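PDB 2D5W: peptide ABC transporter, peptide-binding protein from Thermus thermophilus, which binds oligopeptides, here held as a complex with a pentapeptide, and probably delivers them to an ABC transporter for uptake. Local coordinates for residues I161-W166 with F192-F196; G265-S271 with Y554-L560; V561-A565 with A589-Q595. All coordinates share one frame; numbering follows the deposited sequence.

Interaction 1 (I161-W166 with F192-F196); sequences IMGPEW and FFLKF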
# COMPACT_ATOMS: atom_id res chain seq x y z
N ILE A 161 8.13 -20.53 15.25
CA ILE A 161 6.69 -20.72 15.09
C ILE A 161 6.31 -21.25 13.71
O ILE A 161 5.56 -22.22 13.59
CB ILE A 161 5.93 -19.39 15.32
CG1 ILE A 161 6.12 -18.92 16.77
CG2 ILE A 161 4.45 -19.56 14.97
CD1 ILE A 161 5.58 -19.88 17.82
N MET A 162 6.84 -20.62 12.67
CA MET A 162 6.50 -20.98 11.30
C MET A 162 7.46 -21.92 10.58
O MET A 162 7.10 -22.50 9.56
CB MET A 162 6.35 -19.70 10.47
CG MET A 162 5.39 -18.68 11.07
SD MET A 162 5.36 -17.12 10.15
CE MET A 162 4.23 -17.53 8.83
N GLY A 163 8.67 -22.05 11.11
CA GLY A 163 9.69 -22.89 10.49
C GLY A 163 9.34 -24.34 10.25
O GLY A 163 9.55 -24.86 9.15
N PRO A 164 8.81 -25.05 11.26
CA PRO A 164 8.45 -26.46 11.06
C PRO A 164 7.51 -26.67 9.88
O PRO A 164 7.73 -27.56 9.05
CB PRO A 164 7.83 -26.84 12.40
CG PRO A 164 8.61 -26.00 13.37
CD PRO A 164 8.64 -24.66 12.67
N GLU A 165 6.46 -25.87 9.79
CA GLU A 165 5.52 -26.00 8.68
C GLU A 165 6.21 -25.65 7.37
O GLU A 165 5.98 -26.29 6.34
CB GLU A 165 4.30 -25.11 8.88
CG GLU A 165 3.30 -25.17 7.73
CD GLU A 165 2.61 -26.52 7.60
OE1 GLU A 165 1.97 -26.76 6.55
OE2 GLU A 165 2.70 -27.34 8.54
N TRP A 166 7.05 -24.62 7.39
CA TRP A 166 7.76 -24.20 6.19
C TRP A 166 8.60 -25.35 5.63
O TRP A 166 8.66 -25.55 4.41
CB TRP A 166 8.66 -23.00 6.48
CG TRP A 166 9.55 -22.62 5.33
CD1 TRP A 166 10.92 -22.64 5.30
CD2 TRP A 166 9.13 -22.19 4.02
NE1 TRP A 166 11.38 -22.26 4.07
CE2 TRP A 166 10.31 -21.98 3.26
CE3 TRP A 166 7.89 -21.97 3.42
CZ2 TRP A 166 10.27 -21.56 1.92
CZ3 TRP A 166 7.85 -21.55 2.09
CH2 TRP A 166 9.03 -21.35 1.36
N PHE A 192 0.33 -21.91 3.15
CA PHE A 192 1.33 -21.83 4.21
C PHE A 192 1.04 -20.60 5.07
O PHE A 192 0.89 -20.71 6.29
CB PHE A 192 2.74 -21.72 3.60
CG PHE A 192 3.80 -21.29 4.57
CD1 PHE A 192 4.08 -22.05 5.70
CD2 PHE A 192 4.51 -20.12 4.36
CE1 PHE A 192 5.07 -21.65 6.61
CE2 PHE A 192 5.49 -19.71 5.26
CZ PHE A 192 5.77 -20.48 6.38
N PHE A 193 0.93 -19.44 4.44
CA PHE A 193 0.66 -18.21 5.19
C PHE A 193 -0.72 -18.25 5.86
O PHE A 193 -0.86 -17.79 7.00
CB PHE A 193 0.76 -17.00 4.26
CG PHE A 193 2.12 -16.81 3.65
CD1 PHE A 193 3.22 -16.52 4.45
CD2 PHE A 193 2.30 -16.96 2.28
CE1 PHE A 193 4.49 -16.38 3.89
CE2 PHE A 193 3.57 -16.82 1.71
CZ PHE A 193 4.67 -16.53 2.52
N LEU A 194 -1.71 -18.79 5.17
CA LEU A 194 -3.06 -18.85 5.73
C LEU A 194 -3.15 -19.62 7.04
O LEU A 194 -3.99 -19.31 7.89
CB LEU A 194 -4.04 -19.44 4.71
CG LEU A 194 -4.34 -18.52 3.52
CD1 LEU A 194 -5.17 -19.26 2.48
CD2 LEU A 194 -5.07 -17.27 4.00
N LYS A 195 -2.30 -20.63 7.23
CA LYS A 195 -2.32 -21.40 8.47
C LYS A 195 -1.98 -20.51 9.66
O LYS A 195 -2.30 -20.84 10.81
CB LYS A 195 -1.33 -22.56 8.40
CG LYS A 195 -1.82 -23.75 7.59
CD LYS A 195 -0.85 -24.91 7.67
CE LYS A 195 -1.37 -26.11 6.89
NZ LYS A 195 -1.61 -25.78 5.46
N PHE A 196 -1.33 -19.39 9.39
CA PHE A 196 -0.91 -18.46 10.44
C PHE A 196 -1.51 -17.06 10.28
O PHE A 196 -1.01 -16.11 10.88
CB PHE A 196 0.62 -18.30 10.39
CG PHE A 196 1.38 -19.59 10.57
CD1 PHE A 196 1.71 -20.04 11.84
CD2 PHE A 196 1.77 -20.33 9.46
CE1 PHE A 196 2.43 -21.22 12.01
CE2 PHE A 196 2.49 -21.52 9.62
CZ PHE A 196 2.82 -21.96 10.89
O HOH W 1 0.91 -25.06 4.69
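Met162 lies along Phe196, the two side chains running in opposite directions. Beyond CB, Met162 CG sits over the centre of one face of the Phe196 ring, 3.9 Å from its centroid, in a CH-pi contact. Met162 SD stands above the same face at a distance, 4.9 Å from the Phe196 centroid, a Met-aromatic contact. Rotation about CG-SD (chi3 83°) turns Met162 CE back to Phe196 CD2, 3.8 Å away, and also toward the Phe192 ring. Residues 161-166 lie on helix 159-173; 192-196 come from the C-terminal part of helix 182-194 and run on past it. Phe106 of helix 101-112 touches Met162, Trp166 and Phe192. At the edge of the Phe196 ring lies Glu165 CB, 4.0 Å from Phe196 CZ. With an alanine in place of Phe196, Met162 CG and SD would probably lose the ring face they lie over, and a gap is likely to open beside Ile161 and Glu165. Phe192 takes Trp166 CE3 over one face, 3.8 Å from Phe192 CE2, while Glu165 CG meets its edge. On the polar side, Glu165 OE1 and Lys195 NZ are 3.9 Å apart, a long salt bridge. One water joins both atoms, and Glu165 OE2 pairs with Arg168.

Interaction 2 (G265-S271 with Y554-L560); sequences GSIDATS and YVVRKGL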
# COMPACT_ATOMS: atom_id res chain seq x y z
N GLY A 265 -18.06 10.18 19.73
CA GLY A 265 -17.12 10.23 20.83
C GLY A 265 -16.53 8.95 21.39
O GLY A 265 -15.63 9.02 22.23
N SER A 266 -16.99 7.79 20.94
CA SER A 266 -16.46 6.53 21.48
C SER A 266 -15.14 6.10 20.83
O SER A 266 -14.51 5.15 21.30
CB SER A 266 -17.49 5.41 21.34
OG SER A 266 -17.72 5.06 19.98
N ILE A 267 -14.74 6.79 19.77
CA ILE A 267 -13.50 6.47 19.07
C ILE A 267 -12.44 7.53 19.41
O ILE A 267 -12.65 8.72 19.21
CB ILE A 267 -13.77 6.40 17.55
CG1 ILE A 267 -14.68 5.19 17.27
CG2 ILE A 267 -12.46 6.30 16.78
CD1 ILE A 267 -15.21 5.13 15.86
N ASP A 268 -11.30 7.07 19.92
CA ASP A 268 -10.23 7.97 20.32
C ASP A 268 -9.44 8.60 19.18
O ASP A 268 -9.01 9.75 19.28
CB ASP A 268 -9.25 7.24 21.24
CG ASP A 268 -9.91 6.71 22.49
OD1 ASP A 268 -10.57 7.50 23.19
OD2 ASP A 268 -9.76 5.51 22.78
N ALA A 269 -9.24 7.85 18.11
CA ALA A 269 -8.47 8.34 16.97
C ALA A 269 -8.86 7.58 15.72
O ALA A 269 -9.38 6.47 15.80
CB ALA A 269 -6.98 8.17 17.24
N THR A 270 -8.60 8.18 14.57
CA THR A 270 -8.92 7.51 13.32
C THR A 270 -7.66 7.01 12.62
O THR A 270 -6.57 7.55 12.79
CB THR A 270 -9.71 8.42 12.37
OG1 THR A 270 -9.01 9.65 12.18
CG2 THR A 270 -11.11 8.69 12.93
N SER A 271 -7.85 5.94 11.86
CA SER A 271 -6.81 5.28 11.09
C SER A 271 -6.51 6.08 9.82
O SER A 271 -7.25 7.01 9.47
CB SER A 271 -7.32 3.88 10.71
OG SER A 271 -6.54 3.26 9.70
N TYR A 554 -7.29 13.22 10.02
CA TYR A 554 -7.18 12.50 11.28
C TYR A 554 -7.99 13.22 12.35
O TYR A 554 -7.91 14.44 12.47
CB TYR A 554 -5.72 12.40 11.74
CG TYR A 554 -4.89 11.49 10.88
CD1 TYR A 554 -4.03 12.00 9.91
CD2 TYR A 554 -5.00 10.10 11.00
CE1 TYR A 554 -3.29 11.15 9.10
CE2 TYR A 554 -4.26 9.25 10.19
CZ TYR A 554 -3.41 9.78 9.24
OH TYR A 554 -2.69 8.94 8.44
N VAL A 555 -8.78 12.46 13.10
CA VAL A 555 -9.59 13.01 14.18
C VAL A 555 -9.00 12.38 15.43
O VAL A 555 -8.98 11.16 15.57
CB VAL A 555 -11.07 12.63 14.03
CG1 VAL A 555 -11.90 13.28 15.14
CG2 VAL A 555 -11.58 13.07 12.66
N VAL A 556 -8.50 13.23 16.33
CA VAL A 556 -7.82 12.75 17.53
C VAL A 556 -8.39 13.36 18.80
O VAL A 556 -8.48 14.58 18.93
CB VAL A 556 -6.32 13.09 17.42
CG1 VAL A 556 -5.56 12.53 18.61
CG2 VAL A 556 -5.75 12.54 16.12
N ARG A 557 -8.76 12.51 19.75
CA ARG A 557 -9.32 13.00 21.01
C ARG A 557 -8.30 13.83 21.77
O ARG A 557 -7.12 13.49 21.84
CB ARG A 557 -9.76 11.84 21.89
CG ARG A 557 -10.61 12.29 23.08
CD ARG A 557 -10.80 11.21 24.12
NE ARG A 557 -11.37 9.98 23.58
CZ ARG A 557 -12.64 9.83 23.20
NH1 ARG A 557 -13.50 10.84 23.31
NH2 ARG A 557 -13.05 8.66 22.73
N LYS A 558 -8.77 14.93 22.36
CA LYS A 558 -7.89 15.78 23.13
C LYS A 558 -7.34 14.96 24.29
O LYS A 558 -8.05 14.16 24.89
CB LYS A 558 -8.64 17.02 23.62
CG LYS A 558 -8.99 17.95 22.46
CD LYS A 558 -9.73 19.19 22.90
CE LYS A 558 -9.98 20.11 21.71
NZ LYS A 558 -8.72 20.66 21.12
N GLY A 559 -6.06 15.14 24.58
CA GLY A 559 -5.43 14.41 25.66
C GLY A 559 -4.56 13.26 25.17
O GLY A 559 -3.67 12.81 25.90
N LEU A 560 -4.80 12.78 23.96
CA LEU A 560 -4.01 11.69 23.40
C LEU A 560 -2.77 12.27 22.73
O LEU A 560 -2.88 13.08 21.82
CB LEU A 560 -4.82 10.91 22.36
CG LEU A 560 -4.12 9.66 21.80
CD1 LEU A 560 -4.05 8.59 22.88
CD2 LEU A 560 -4.88 9.13 20.59
O HOH W 2 -11.60 9.74 16.34
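Arg557 grips Asp268 side-on, with NE and NH2 both directed at OD1. The NE bond is short, 2.6 Å from Arg557 NE to Asp268 OD1, and uses the anti lone pair. NH2 of Arg557 reaches the same oxygen from above the carboxylate plane. The carboxylate and guanidinium planes are 77° apart. Arg557 NH2 also donates to Gly265 O at 2.7 Å, and that oxygen lies in the guanidinium plane. Arg557 NH1 adds a weak bond to it. Gly265 has just left helix 255-264, and its carbonyl helps fix the guanidinium rotation. The bend at chi3 (-56°) swings the guanidinium to this site. Asp268 OD2 is taken by Val9 N.

Mid-contact, Ala269 and Val556 form a single beta bridge. It brings strand 269-270, an outermost strand of the mixed sheet that contains strand 7-12, against the end of strand 544-557, which belongs to another sheet. Arg557 N donates to Asp268 O at 2.8 Å, and Thr270 OG1 accepts from Val555 N at 3.0 Å, nearly straight (169°). Ala269 CB packs on Leu560 CD2, 4.1 Å away.

The contact is looser beside these bonds. Thr270 N to Val555 O is a weak bond of 3.2 Å, and a water donates to both Val555 O and Ile267 O. At the outer end, Ser266 is exposed and turns its CB away from the other segment, its hydroxyl bonded to Arg250.

Interaction 3 (V561-A565 with A589-Q595); sequences VNYVA and AVKKWDQ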
# COMPACT_ATOMS: atom_id res chain seq x y z
N VAL A 561 -1.59 11.86 23.18
CA VAL A 561 -0.37 12.37 22.58
C VAL A 561 0.46 11.32 21.86
O VAL A 561 0.38 10.12 22.14
CB VAL A 561 0.53 13.08 23.62
CG1 VAL A 561 -0.15 14.35 24.11
CG2 VAL A 561 0.84 12.15 24.77
N ASN A 562 1.25 11.83 20.91
CA ASN A 562 2.16 11.05 20.08
C ASN A 562 1.51 10.21 18.98
O ASN A 562 2.19 9.44 18.30
CB ASN A 562 3.09 10.22 20.96
CG ASN A 562 3.91 11.09 21.89
OD1 ASN A 562 4.26 12.22 21.55
ND2 ASN A 562 4.23 10.57 23.07
N TYR A 563 0.20 10.37 18.81
CA TYR A 563 -0.52 9.67 17.74
C TYR A 563 -0.40 10.69 16.61
O TYR A 563 -1.31 11.48 16.36
CB TYR A 563 -2.00 9.48 18.11
CG TYR A 563 -2.75 8.61 17.12
CD1 TYR A 563 -2.79 7.23 17.26
CD2 TYR A 563 -3.40 9.18 16.02
CE1 TYR A 563 -3.44 6.42 16.33
CE2 TYR A 563 -4.06 8.38 15.09
CZ TYR A 563 -4.07 7.00 15.25
OH TYR A 563 -4.70 6.21 14.31
N VAL A 564 0.75 10.66 15.94
CA VAL A 564 1.08 11.62 14.89
C VAL A 564 1.53 10.95 13.61
O VAL A 564 2.23 9.93 13.63
CB VAL A 564 2.20 12.56 15.40
CG1 VAL A 564 2.67 13.49 14.29
CG2 VAL A 564 1.68 13.35 16.60
N ALA A 565 1.14 11.54 12.48
CA ALA A 565 1.50 11.02 11.17
C ALA A 565 2.10 12.14 10.32
O ALA A 565 1.88 13.32 10.59
CB ALA A 565 0.27 10.44 10.48
N ALA A 589 1.61 10.32 30.20
CA ALA A 589 2.26 10.16 28.90
C ALA A 589 2.93 11.47 28.52
O ALA A 589 2.32 12.54 28.60
CB ALA A 589 1.25 9.75 27.85
N VAL A 590 4.19 11.39 28.09
CA VAL A 590 4.96 12.57 27.73
C VAL A 590 4.91 12.88 26.24
O VAL A 590 5.34 12.08 25.41
CB VAL A 590 6.44 12.41 28.17
CG1 VAL A 590 7.23 13.64 27.79
CG2 VAL A 590 6.51 12.17 29.67
N LYS A 591 4.39 14.06 25.90
CA LYS A 591 4.30 14.48 24.50
C LYS A 591 5.70 14.65 23.92
O LYS A 591 6.53 15.35 24.48
CB LYS A 591 3.53 15.79 24.41
CG LYS A 591 3.24 16.23 22.98
CD LYS A 591 2.46 17.53 22.95
CE LYS A 591 2.13 17.93 21.52
NZ LYS A 591 1.43 19.25 21.46
N LYS A 592 5.94 14.00 22.78
CA LYS A 592 7.24 14.07 22.11
C LYS A 592 7.11 14.55 20.67
O LYS A 592 8.10 14.96 20.05
CB LYS A 592 7.91 12.69 22.12
CG LYS A 592 8.32 12.20 23.49
CD LYS A 592 9.41 13.08 24.08
CE LYS A 592 9.86 12.55 25.43
NZ LYS A 592 10.38 11.16 25.34
N TRP A 593 5.90 14.49 20.13
CA TRP A 593 5.65 14.91 18.76
C TRP A 593 4.42 15.80 18.71
O TRP A 593 3.54 15.69 19.56
CB TRP A 593 5.41 13.69 17.86
CG TRP A 593 6.51 12.68 17.91
CD1 TRP A 593 6.64 11.65 18.80
CD2 TRP A 593 7.67 12.64 17.08
NE1 TRP A 593 7.81 10.98 18.58
CE2 TRP A 593 8.47 11.57 17.53
CE3 TRP A 593 8.12 13.42 16.00
CZ2 TRP A 593 9.70 11.24 16.93
CZ3 TRP A 593 9.34 13.10 15.41
CH2 TRP A 593 10.11 12.02 15.88
N ASP A 594 4.36 16.70 17.73
CA ASP A 594 3.20 17.57 17.57
C ASP A 594 2.78 17.49 16.11
O ASP A 594 3.59 17.69 15.21
CB ASP A 594 3.49 19.02 17.93
CG ASP A 594 2.24 19.88 17.88
OD1 ASP A 594 1.41 19.77 18.80
OD2 ASP A 594 2.07 20.64 16.90
N GLN A 595 1.50 17.21 15.90
CA GLN A 595 0.96 17.05 14.56
C GLN A 595 0.99 18.28 13.65
O GLN A 595 1.14 18.15 12.44
CB GLN A 595 -0.49 16.55 14.67
CG GLN A 595 -1.12 16.23 13.34
CD GLN A 595 -0.42 15.09 12.64
OE1 GLN A 595 -0.64 13.92 12.96
NE2 GLN A 595 0.43 15.42 11.68
O HOH W 3 1.23 14.56 20.32
O HOH W 4 -2.55 13.51 14.95
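The Asn562 amide meets the backbone of 590-593 through its oxygen and nitrogen. Asn562 OD1 accepts from Lys592 N at 2.7 Å, in the carbonyl plane on a lone pair. Trp593 N reaches Asn562 OD1 at 3.1 Å, tilted from the carbonyl plane. On the nitrogen side, Asn562 ND2 donates to Val590 O at 3.0 Å. That acceptor lies near the amide plane of Asn562, and a second acceptor is Glu581 O. The Trp593 ring presents an edge to Asn562 OD1. Trp577 packs edge-to-face with this indole, and Trp593 NE1 is bonded to Glu581.

The second amide, Gln595, binds the backbone of Ala565 at both ends. OE1 of Gln595 accepts from Ala565 N at 3.0 Å, and NE2 donates to Ala565 O at 2.8 Å, both with angles of 170° at the hydrogen. The chain bends at chi2 (64°), which brings the amide back alongside Val564, the two side chains running in opposite directions. There Val564 CG1 lies 3.6 Å from Gln595 OE1, and its CG2 meets Trp593 CB. At the other end Val561 CG2 touches Ala589 CB at 3.9 Å, and CG1 packs on Lys591 CB.

Apart from Val561, the end of strand 560-561, both segments are loop. Two loops that flank strand 583-584 are joined here. Water bridges Asn562 N to Trp593 O, and another links Tyr563 O with Gln595 OE1. The two amides thus supply all five direct hydrogen bonds across the contact, each to backbone, and having both ends engaged is likely to hold each at one rotation.

Overall arrangement
Interaction 1 comes first along the chain, then interaction 2, then interaction 3. Interactions 2 and 3 have centres about 13 Å apart and touch. Thr270 O and Tyr563 OH are probably hydrogen-bonded, and Tyr554 packs on Ala565. Residues 554-560 run straight into 561-565, so one run of chain carries interaction 2 in its first half and interaction 3 in its second. Interaction 1 stands apart, its centre about 36 Å from interaction 2 and 37 Å from interaction 3, among helices 101-112, 159-173 and 182-194. It packs the last two together. Interaction 2 fastens the end of strand 544-557 to the sheet with strands 7-12 and 269-270, and interaction 3 joins two loops that follow.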